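Local coordinates for protein SmhB (Serratia marcescens, PDB 6ZZ5) that probably serves as one component of Smh, a tripartite alpha-pore-forming toxin, and is captured here in its soluble form, at residues Pro4-Ser16 with Ser320-Lys332. Sequence-based numbering, arbitrary orientation.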
ATOM      1  N   PRO A   4     -18.352   8.327 -13.208  1.00 27.98           N
ATOM      2  CA  PRO A   4     -17.039   8.821 -12.796  1.00 29.86           C
ATOM      3  C   PRO A   4     -16.935   9.052 -11.286  1.00 26.85           C
ATOM      4  O   PRO A   4     -15.862   8.767 -10.760  1.00 24.13           O
ATOM      5  CB  PRO A   4     -16.794  10.125 -13.578  1.00 25.12           C
ATOM      6  CG  PRO A   4     -17.680   9.978 -14.797  1.00 38.21           C
ATOM      7  CD  PRO A   4     -18.850   9.075 -14.388  1.00 36.09           C
ATOM      8  N   THR A   5     -17.975   9.568 -10.630  1.00 19.77           N
ATOM      9  CA  THR A   5     -17.890   9.883  -9.194  1.00 23.30           C
ATOM     10  C   THR A   5     -17.697   8.586  -8.390  1.00 22.27           C
ATOM     11  O   THR A   5     -16.957   8.598  -7.396  1.00 19.33           O
ATOM     12  CB  THR A   5     -19.084  10.696  -8.703  1.00 27.07           C
ATOM     13  OG1 THR A   5     -19.036  11.924  -9.416  1.00 26.42           O
ATOM     14  CG2 THR A   5     -19.011  10.900  -7.211  1.00 26.77           C
ATOM     15  N   LEU A   6     -18.320   7.498  -8.805  1.00 23.21           N
ATOM     16  CA  LEU A   6     -18.207   6.187  -8.096  1.00 25.16           C
ATOM     17  C   LEU A   6     -16.852   5.558  -8.429  1.00 22.28           C
ATOM     18  O   LEU A   6     -16.301   4.952  -7.494  1.00 21.50           O
ATOM     19  CB  LEU A   6     -19.387   5.281  -8.462  1.00 31.52           C
ATOM     20  CG  LEU A   6     -20.767   5.869  -8.113  1.00 53.88           C
ATOM     21  CD1 LEU A   6     -21.903   4.978  -8.613  1.00 61.38           C
ATOM     22  CD2 LEU A   6     -20.913   6.175  -6.616  1.00 45.43           C
ATOM     23  N   TYR A   7     -16.333   5.758  -9.654  1.00 21.12           N
ATOM     24  CA  TYR A   7     -14.985   5.256 -10.017  1.00 20.96           C
ATOM     25  C   TYR A   7     -13.962   6.032  -9.188  1.00 21.12           C
ATOM     26  O   TYR A   7     -13.023   5.411  -8.682  1.00 20.40           O
ATOM     27  CB  TYR A   7     -14.626   5.464 -11.490  1.00 21.73           C
ATOM     28  CG  TYR A   7     -15.282   4.600 -12.523  1.00 35.75           C
ATOM     29  CD1 TYR A   7     -15.514   3.250 -12.297  1.00 47.75           C
ATOM     30  CD2 TYR A   7     -15.563   5.108 -13.791  1.00 45.35           C
ATOM     31  CE1 TYR A   7     -16.071   2.443 -13.282  1.00 42.60           C
ATOM     32  CE2 TYR A   7     -16.162   4.327 -14.774  1.00 40.56           C
ATOM     33  CZ  TYR A   7     -16.399   2.985 -14.519  1.00 49.97           C
ATOM     34  OH  TYR A   7     -16.963   2.202 -15.487  1.00 48.42           O
ATOM     35  N   MET A   8     -14.126   7.364  -9.077  1.00 20.77           N
ATOM     36  CA  MET A   8     -13.290   8.231  -8.211  1.00 18.67           C
ATOM     37  C   MET A   8     -13.281   7.691  -6.776  1.00 21.31           C
ATOM     38  O   MET A   8     -12.196   7.576  -6.190  1.00 18.88           O
ATOM     39  CB  MET A   8     -13.734   9.690  -8.215  1.00 21.14           C
ATOM     40  CG  MET A   8     -13.532  10.398  -9.603  1.00 22.11           C
ATOM     41  SD  MET A   8     -11.793  10.718  -9.992  1.00 26.09           S
ATOM     42  CE  MET A   8     -11.537  11.986  -8.720  1.00 18.26           C
ATOM     43  N   ASN A   9     -14.448   7.439  -6.210  1.00 16.95           N
ATOM     44  CA  ASN A   9     -14.578   6.987  -4.822  1.00 21.41           C
ATOM     45  C   ASN A   9     -13.885   5.627  -4.671  1.00 22.23           C
ATOM     46  O   ASN A   9     -13.157   5.451  -3.675  1.00 20.86           O
ATOM     47  CB  ASN A   9     -16.046   6.927  -4.391  1.00 20.33           C
ATOM     48  CG  ASN A   9     -16.137   6.759  -2.898  1.00 18.75           C
ATOM     49  OD1 ASN A   9     -15.619   7.586  -2.139  1.00 23.05           O
ATOM     50  ND2 ASN A   9     -16.830   5.721  -2.477  1.00 18.42           N
ATOM     51  N   ASP A  10     -14.131   4.685  -5.587  1.00 19.46           N
ATOM     52  CA  ASP A  10     -13.550   3.327  -5.481  1.00 22.45           C
ATOM     53  C   ASP A  10     -12.031   3.420  -5.631  1.00 18.57           C
ATOM     54  O   ASP A  10     -11.358   2.691  -4.915  1.00 18.82           O
ATOM     55  CB  ASP A  10     -14.112   2.383  -6.539  1.00 21.84           C
ATOM     56  CG  ASP A  10     -15.572   2.047  -6.307  1.00 30.03           C
ATOM     57  OD1 ASP A  10     -16.077   2.260  -5.157  1.00 27.16           O
ATOM     58  OD2 ASP A  10     -16.185   1.586  -7.270  1.00 30.11           O
ATOM     59  N   GLY A  11     -11.541   4.258  -6.553  1.00 17.98           N
ATOM     60  CA  GLY A  11     -10.082   4.469  -6.752  1.00 18.69           C
ATOM     61  C   GLY A  11      -9.416   4.984  -5.496  1.00 19.39           C
ATOM     62  O   GLY A  11      -8.294   4.489  -5.125  1.00 18.64           O
ATOM     63  N   MET A  12     -10.040   5.998  -4.885  1.00 19.46           N
ATOM     64  CA  MET A  12      -9.524   6.647  -3.667  1.00 16.43           C
ATOM     65  C   MET A  12      -9.475   5.608  -2.523  1.00 16.90           C
ATOM     66  O   MET A  12      -8.462   5.582  -1.812  1.00 15.81           O
ATOM     67  CB  MET A  12     -10.418   7.814  -3.263  1.00 17.89           C
ATOM     68  CG  MET A  12      -9.959   8.431  -2.016  1.00 18.94           C
ATOM     69  SD  MET A  12     -10.992   9.834  -1.588  1.00 21.04           S
ATOM     70  CE  MET A  12     -12.516   9.070  -1.065  1.00 22.23           C
ATOM     71  N   ASN A  13     -10.546   4.853  -2.306  1.00 18.33           N
ATOM     72  CA  ASN A  13     -10.622   3.864  -1.207  1.00 18.18           C
ATOM     73  C   ASN A  13      -9.528   2.793  -1.426  1.00 21.02           C
ATOM     74  O   ASN A  13      -8.818   2.481  -0.436  1.00 16.57           O
ATOM     75  CB  ASN A  13     -11.996   3.210  -1.088  1.00 20.46           C
ATOM     76  CG  ASN A  13     -13.077   4.152  -0.574  1.00 19.48           C
ATOM     77  OD1 ASN A  13     -12.775   5.212  -0.023  1.00 17.24           O
ATOM     78  ND2 ASN A  13     -14.329   3.730  -0.708  1.00 19.84           N
ATOM     79  N   ALA A  14      -9.372   2.289  -2.660  1.00 16.43           N
ATOM     80  CA  ALA A  14      -8.434   1.179  -2.965  1.00 18.01           C
ATOM     81  C   ALA A  14      -6.993   1.679  -2.835  1.00 21.71           C
ATOM     82  O   ALA A  14      -6.172   0.975  -2.240  1.00 19.66           O
ATOM     83  CB  ALA A  14      -8.714   0.599  -4.328  1.00 18.54           C
ATOM     84  N   GLN A  15      -6.691   2.900  -3.308  1.00 15.51           N
ATOM     85  CA  GLN A  15      -5.303   3.362  -3.315  1.00 16.57           C
ATOM     86  C   GLN A  15      -4.898   3.710  -1.891  1.00 14.52           C
ATOM     87  O   GLN A  15      -3.777   3.427  -1.532  1.00 14.09           O
ATOM     88  CB  GLN A  15      -5.100   4.595  -4.160  1.00 18.06           C
ATOM     89  CG  GLN A  15      -3.650   4.966  -4.300  1.00 16.80           C
ATOM     90  CD  GLN A  15      -3.403   6.079  -5.296  1.00 19.38           C
ATOM     91  OE1 GLN A  15      -4.049   7.115  -5.314  1.00 17.23           O
ATOM     92  NE2 GLN A  15      -2.375   5.898  -6.094  1.00 16.66           N
ATOM     93  N   SER A  16      -5.810   4.373  -1.141  1.00 14.79           N
ATOM     94  CA  SER A  16      -5.572   4.776   0.265  1.00 17.91           C
ATOM     95  C   SER A  16      -5.311   3.564   1.181  1.00 18.55           C
ATOM     96  O   SER A  16      -4.377   3.599   2.001  1.00 17.09           O
ATOM     97  CB  SER A  16      -6.717   5.620   0.739  1.00 16.84           C
ATOM     98  OG  SER A  16      -6.696   6.806  -0.052  1.00 23.04           O
ATOM     99  N   SER A 320     -24.105  11.439  -4.933  1.00 35.49           N
ATOM    100  CA  SER A 320     -22.912  10.670  -4.487  1.00 42.72           C
ATOM    101  C   SER A 320     -21.781  11.591  -4.016  1.00 32.42           C
ATOM    102  O   SER A 320     -20.718  11.047  -3.657  1.00 32.49           O
ATOM    103  CB  SER A 320     -22.458   9.655  -5.518  1.00 49.51           C
ATOM    104  OG  SER A 320     -21.581   8.703  -4.917  1.00 63.82           O
ATOM    105  N   VAL A 321     -21.961  12.932  -3.952  1.00 20.58           N
ATOM    106  CA  VAL A 321     -20.782  13.777  -3.630  1.00 17.97           C
ATOM    107  C   VAL A 321     -20.518  13.712  -2.119  1.00 23.07           C
ATOM    108  O   VAL A 321     -19.350  13.664  -1.706  1.00 20.06           O
ATOM    109  CB  VAL A 321     -20.913  15.185  -4.200  1.00 19.18           C
ATOM    110  CG1 VAL A 321     -19.791  16.050  -3.731  1.00 18.38           C
ATOM    111  CG2 VAL A 321     -20.988  15.088  -5.726  1.00 22.28           C
ATOM    112  N   THR A 322     -21.538  13.620  -1.307  1.00 21.52           N
ATOM    113  CA  THR A 322     -21.376  13.724   0.154  1.00 24.22           C
ATOM    114  C   THR A 322     -20.565  12.518   0.647  1.00 26.30           C
ATOM    115  O   THR A 322     -19.702  12.681   1.509  1.00 22.48           O
ATOM    116  CB  THR A 322     -22.729  13.843   0.855  1.00 26.82           C
ATOM    117  OG1 THR A 322     -23.211  15.156   0.511  1.00 24.10           O
ATOM    118  CG2 THR A 322     -22.550  13.717   2.340  1.00 25.65           C
ATOM    119  N   LYS A 323     -20.816  11.358   0.073  1.00 22.75           N
ATOM    120  CA  LYS A 323     -20.108  10.122   0.472  1.00 23.08           C
ATOM    121  C   LYS A 323     -18.616  10.263   0.117  1.00 23.36           C
ATOM    122  O   LYS A 323     -17.760   9.921   0.923  1.00 20.24           O
ATOM    123  CB  LYS A 323     -20.811   8.934  -0.188  1.00 26.92           C
ATOM    124  CG  LYS A 323     -20.079   7.588  -0.097  1.00 32.44           C
ATOM    125  CD  LYS A 323     -20.833   6.483  -0.838  1.00 42.89           C
ATOM    126  CE  LYS A 323     -20.994   6.831  -2.310  1.00 57.87           C
ATOM    127  NZ  LYS A 323     -21.593   5.732  -3.097  1.00 73.44           N
ATOM    128  N   VAL A 324     -18.282  10.800  -1.043  1.00 19.06           N
ATOM    129  CA  VAL A 324     -16.888  10.992  -1.443  1.00 18.71           C
ATOM    130  C   VAL A 324     -16.251  12.021  -0.518  1.00 21.47           C
ATOM    131  O   VAL A 324     -15.097  11.782  -0.045  1.00 21.26           O
ATOM    132  CB  VAL A 324     -16.735  11.359  -2.920  1.00 24.14           C
ATOM    133  CG1 VAL A 324     -15.278  11.557  -3.223  1.00 27.09           C
ATOM    134  CG2 VAL A 324     -17.365  10.282  -3.788  1.00 25.53           C
ATOM    135  N   LEU A 325     -16.915  13.133  -0.242  1.00 18.32           N
ATOM    136  CA  LEU A 325     -16.313  14.158   0.645  1.00 17.93           C
ATOM    137  C   LEU A 325     -16.064  13.589   2.068  1.00 19.87           C
ATOM    138  O   LEU A 325     -14.967  13.815   2.632  1.00 19.92           O
ATOM    139  CB  LEU A 325     -17.206  15.407   0.684  1.00 20.73           C
ATOM    140  CG  LEU A 325     -17.135  16.283  -0.584  1.00 18.64           C
ATOM    141  CD1 LEU A 325     -18.120  17.415  -0.473  1.00 21.65           C
ATOM    142  CD2 LEU A 325     -15.724  16.824  -0.870  1.00 19.16           C
ATOM    143  N   ASP A 326     -17.041  12.904   2.644  1.00 18.89           N
ATOM    144  CA  ASP A 326     -16.891  12.204   3.955  1.00 20.71           C
ATOM    145  C   ASP A 326     -15.650  11.287   3.895  1.00 18.23           C
ATOM    146  O   ASP A 326     -14.854  11.292   4.857  1.00 19.43           O
ATOM    147  CB  ASP A 326     -18.140  11.388   4.286  1.00 22.37           C
ATOM    148  CG  ASP A 326     -19.354  12.200   4.684  1.00 27.89           C
ATOM    149  OD1 ASP A 326     -19.216  13.425   4.852  1.00 23.82           O
ATOM    150  OD2 ASP A 326     -20.418  11.587   4.916  1.00 29.43           O
ATOM    151  N   GLY A 327     -15.521  10.506   2.833  1.00 18.17           N
ATOM    152  CA  GLY A 327     -14.386   9.574   2.631  1.00 21.47           C
ATOM    153  C   GLY A 327     -13.073  10.310   2.656  1.00 23.85           C
ATOM    154  O   GLY A 327     -12.142   9.858   3.332  1.00 17.24           O
ATOM    155  N   THR A 328     -12.955  11.420   1.911  1.00 19.17           N
ATOM    156  CA  THR A 328     -11.680  12.171   1.872  1.00 18.07           C
ATOM    157  C   THR A 328     -11.295  12.569   3.297  1.00 17.51           C
ATOM    158  O   THR A 328     -10.090  12.534   3.600  1.00 21.85           O
ATOM    159  CB  THR A 328     -11.722  13.426   0.976  1.00 18.52           C
ATOM    160  OG1 THR A 328     -12.678  14.383   1.469  1.00 18.12           O
ATOM    161  CG2 THR A 328     -12.022  13.037  -0.469  1.00 15.67           C
ATOM    162  N   LYS A 329     -12.246  12.989   4.111  1.00 18.64           N
ATOM    163  CA  LYS A 329     -11.974  13.521   5.476  1.00 17.68           C
ATOM    164  C   LYS A 329     -11.530  12.345   6.376  1.00 19.16           C
ATOM    165  O   LYS A 329     -10.535  12.486   7.132  1.00 21.00           O
ATOM    166  CB  LYS A 329     -13.210  14.192   6.095  1.00 22.73           C
ATOM    167  CG  LYS A 329     -13.683  15.483   5.405  1.00 31.01           C
ATOM    168  CD  LYS A 329     -14.984  16.050   6.013  1.00 35.74           C
ATOM    169  CE  LYS A 329     -15.821  16.914   5.081  1.00 37.52           C
ATOM    170  NZ  LYS A 329     -15.043  18.102   4.692  1.00 46.09           N
ATOM    171  N   ILE A 330     -12.228  11.239   6.287  1.00 18.71           N
ATOM    172  CA  ILE A 330     -11.950  10.034   7.140  1.00 18.73           C
ATOM    173  C   ILE A 330     -10.595   9.472   6.716  1.00 18.14           C
ATOM    174  O   ILE A 330      -9.766   9.200   7.597  1.00 20.80           O
ATOM    175  CB  ILE A 330     -13.067   9.002   7.064  1.00 20.50           C
ATOM    176  CG1 ILE A 330     -14.415   9.605   7.481  1.00 23.48           C
ATOM    177  CG2 ILE A 330     -12.715   7.789   7.936  1.00 21.86           C
ATOM    178  CD1 ILE A 330     -15.600   8.756   7.068  1.00 24.67           C
ATOM    179  N   ILE A 331     -10.366   9.379   5.426  1.00 20.10           N
ATOM    180  CA  ILE A 331      -9.104   8.818   4.893  1.00 22.48           C
ATOM    181  C   ILE A 331      -7.945   9.679   5.351  1.00 22.03           C
ATOM    182  O   ILE A 331      -6.945   9.119   5.886  1.00 18.71           O
ATOM    183  CB  ILE A 331      -9.159   8.604   3.375  1.00 18.08           C
ATOM    184  CG1 ILE A 331     -10.131   7.473   3.078  1.00 16.55           C
ATOM    185  CG2 ILE A 331      -7.796   8.321   2.806  1.00 17.57           C
ATOM    186  CD1 ILE A 331     -10.445   7.340   1.639  1.00 18.30           C
ATOM    187  N   LYS A 332      -8.041  10.998   5.211  1.00 21.08           N
ATOM    188  CA  LYS A 332      -6.896  11.832   5.662  1.00 23.31           C
ATOM    189  C   LYS A 332      -6.594  11.584   7.150  1.00 19.88           C
ATOM    190  O   LYS A 332      -5.388  11.496   7.520  1.00 19.46           O
ATOM    191  CB  LYS A 332      -7.157  13.282   5.287  1.00 24.93           C
ATOM    192  CG  LYS A 332      -6.960  13.525   3.788  1.00 30.69           C
ATOM    193  CD  LYS A 332      -7.546  14.856   3.322  1.00 33.24           C
ATOM    194  CE  LYS A 332      -6.875  16.008   4.007  1.00 34.59           C
ATOM    195  NZ  LYS A 332      -5.994  16.697   3.064  1.00 39.36           N
TER
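The amide of Asn9 presents one face to Val324, whose CG2 stands 3.6 Å from Asn9 OD1 and clearly above the amide plane. Lys323 CE lies over the ND2 end of that same face, more loosely. The opposite face is taken by the Asn13 amide of the same helix, turned about 71° against it. Asn13 itself meets Ile331 differently: Ile331 CD1 is 3.6 Å from Asn13 OD1 but close to the level of that amide, so the methyl approaches beyond the oxygen instead of over a face. Met12 is the knob of the interface, seated among Val324, Gly327, Thr328 and Ile331. Its chain runs out extended and bends only at chi3 (72°), which lays Met12 CE over the backbone of side-chain-less Gly327 and 3.8 Å from Ile331 CD1. Thr328 CG2 closes the hole at 3.5 Å from Met12 SD; the Thr328 hydroxyl faces elsewhere, donating to Leu325 O of its own helix. Nearer the C-terminal end, Ile331 CG2 packs on Ser16, whose OG gives its hydrogen to Met12 O (2.8 Å); this carbonyl oxygen is gripped twice, by the hydroxyl and by the helical N-H of Ser16, from opposite faces of its plane. At the opposite end Leu6 CD2 fits tightly against Ser320 OG (3.1 Å), with Lys323 folded across the leucine at roughly a right angle. The segment axes run nearly parallel, 18° apart and 10.1 Å at closest approach, as expected of side-by-side helices in a bundle. Helix 44-92 covers one flank, receiving Thr5 on Phe83 and Met12 on Ile79, while Gln80 bonds Thr328 OG1. Helix 252-300 packs on Met8 and Gln15, Leu186 touches both Asn13 and Ile331, and helix 321-336 leads on to strand 339-340 at the margin of the mixed sheet.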